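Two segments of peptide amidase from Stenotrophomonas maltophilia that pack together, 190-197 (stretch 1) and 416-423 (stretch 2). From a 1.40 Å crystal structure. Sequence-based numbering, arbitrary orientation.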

# COMPACT_ATOMS: atom_id res chain seq x y z
N ILE A 190 1.89 2.83 1.90
CA ILE A 190 1.87 1.40 1.61
C ILE A 190 3.03 0.75 2.36
O ILE A 190 2.82 -0.15 3.18
CB ILE A 190 2.03 1.07 0.11
CG1 ILE A 190 0.71 1.32 -0.63
CG2 ILE A 190 2.46 -0.40 -0.07
CD1 ILE A 190 0.81 1.18 -2.13
N VAL A 191 4.25 1.22 2.13
CA VAL A 191 5.40 0.59 2.75
C VAL A 191 5.50 0.70 4.27
O VAL A 191 5.97 -0.23 4.92
CB VAL A 191 6.74 1.07 2.11
CG1 VAL A 191 6.76 0.67 0.64
CG2 VAL A 191 6.91 2.57 2.26
N CYS A 192 5.04 1.81 4.84
CA CYS A 192 5.12 1.95 6.29
C CYS A 192 4.18 0.98 7.01
O CYS A 192 4.62 0.22 7.87
CB CYS A 192 4.82 3.38 6.71
SG CYS A 192 5.65 3.83 8.25
N PRO A 193 2.88 0.99 6.67
CA PRO A 193 2.02 0.03 7.38
C PRO A 193 2.37 -1.42 7.04
O PRO A 193 2.18 -2.32 7.85
CB PRO A 193 0.60 0.43 6.96
CG PRO A 193 0.80 1.14 5.65
CD PRO A 193 2.07 1.92 5.86
N ALA A 194 2.90 -1.66 5.85
CA ALA A 194 3.29 -3.02 5.51
C ALA A 194 4.40 -3.47 6.46
O ALA A 194 4.33 -4.54 7.05
CB ALA A 194 3.75 -3.09 4.05
N ALA A 195 5.43 -2.63 6.62
CA ALA A 195 6.54 -2.98 7.50
C ALA A 195 6.09 -3.11 8.96
O ALA A 195 6.49 -4.05 9.66
CB ALA A 195 7.64 -1.92 7.39
N ILE A 196 5.27 -2.16 9.40
CA ILE A 196 4.77 -2.13 10.77
C ILE A 196 3.94 -3.37 11.13
O ILE A 196 3.91 -3.79 12.30
CB ILE A 196 3.93 -0.83 10.98
CG1 ILE A 196 4.88 0.38 11.05
CG2 ILE A 196 3.05 -0.93 12.22
CD1 ILE A 196 5.67 0.47 12.34
N ASN A 197 3.29 -3.95 10.13
CA ASN A 197 2.47 -5.14 10.34
C ASN A 197 3.08 -6.43 9.79
O ASN A 197 2.38 -7.42 9.58
CB ASN A 197 1.07 -4.90 9.77
CG ASN A 197 0.31 -3.81 10.52
OD1 ASN A 197 -0.16 -4.03 11.64
ND2 ASN A 197 0.21 -2.63 9.91
N PRO A 416 16.29 0.23 6.61
CA PRO A 416 15.16 -0.27 7.39
C PRO A 416 14.02 0.62 6.92
O PRO A 416 14.23 1.81 6.65
CB PRO A 416 15.57 0.05 8.83
CG PRO A 416 17.06 0.06 8.78
CD PRO A 416 17.36 0.76 7.48
N THR A 417 12.81 0.08 6.80
CA THR A 417 11.68 0.88 6.34
C THR A 417 11.29 1.98 7.32
O THR A 417 11.10 3.14 6.94
CB THR A 417 10.47 -0.02 6.06
OG1 THR A 417 10.87 -1.06 5.16
CG2 THR A 417 9.33 0.78 5.44
N THR A 418 11.17 1.60 8.59
CA THR A 418 10.78 2.54 9.64
C THR A 418 11.06 1.86 10.98
O THR A 418 11.73 0.83 11.03
CB THR A 418 9.28 2.91 9.51
OG1 THR A 418 8.94 3.89 10.49
CG2 THR A 418 8.39 1.67 9.70
N GLY A 419 10.57 2.45 12.06
CA GLY A 419 10.77 1.86 13.38
C GLY A 419 9.63 0.89 13.65
O GLY A 419 8.99 0.40 12.72
N VAL A 420 9.37 0.60 14.93
CA VAL A 420 8.30 -0.32 15.27
C VAL A 420 7.03 0.40 15.69
O VAL A 420 7.04 1.61 15.95
CB VAL A 420 8.71 -1.29 16.40
CG1 VAL A 420 9.89 -2.13 15.95
CG2 VAL A 420 9.05 -0.50 17.66
N ALA A 421 5.93 -0.35 15.75
CA ALA A 421 4.64 0.21 16.14
C ALA A 421 4.72 0.86 17.52
O ALA A 421 5.44 0.41 18.40
CB ALA A 421 3.59 -0.89 16.14
N TRP A 422 3.95 1.93 17.68
CA TRP A 422 3.89 2.69 18.92
C TRP A 422 2.48 2.61 19.51
O TRP A 422 1.53 2.26 18.81
CB TRP A 422 4.23 4.15 18.62
CG TRP A 422 3.34 4.74 17.55
CD1 TRP A 422 2.16 5.41 17.74
CD2 TRP A 422 3.52 4.63 16.13
NE1 TRP A 422 1.61 5.73 16.52
CE2 TRP A 422 2.42 5.27 15.52
CE3 TRP A 422 4.52 4.07 15.32
CZ2 TRP A 422 2.28 5.35 14.13
CZ3 TRP A 422 4.37 4.15 13.93
CH2 TRP A 422 3.26 4.79 13.36
N PRO A 423 2.33 2.91 20.81
CA PRO A 423 1.01 2.86 21.44
C PRO A 423 0.07 3.82 20.70
O PRO A 423 0.44 4.96 20.43
CB PRO A 423 1.30 3.33 22.87
CG PRO A 423 2.70 2.87 23.10
CD PRO A 423 3.38 3.21 21.80
O HOH W 1 5.94 -2.90 14.19

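Stretch 2 is an irregular segment that packs against the helix of residues 191-196 and continues past its C-terminal end. No direct hydrogen bond joins the two; packing and one water hold them together, burying 334 Å² in total.

Thr-417 points toward the helix. Its CG2 lies 3.5 Å from Val-191 O, and its CB is 3.7 Å from Ala-195 CB. The small side chain of Ala-195 also points toward stretch 2, and the backbones come close here, with CA of Ala-195 and CA of Thr-417 6.5 Å apart. Thr-418 also points toward the helix. Its CG2 sits 3.8 Å from Cys-192 SG and 4.0 Å from Ile-196 CD1. Both threonines place a methyl against the helix. Their OG1 atoms lie near it too, and are hydrogen-bonded elsewhere in the structure.

Beyond this point Ile-196 dominates, with the largest covered area, 88 Å². Its CA-to-CB bond points sideways, but its long side chain brings its end nearer. Its chi1 and chi2 are both m, and CD1 reaches the loop backbone, 3.3 Å from Gly-419 O and 3.5 Å from Ala-421 N. Gly-419 has no side chain, and a CB there would point away. Val-420 points away and contributes mainly backbone. Ala-421 CB packs 4.0 Å from Ile-196 CG2. A buried amide needs a partner: Ala-421 N donates to the O of water 1 at 3.0 Å, and that water donates to Ile-196 O at 2.9 Å. Trp-422 brings CZ3 to 4.2 Å from Ile-196 CD1, which meets the ring obliquely.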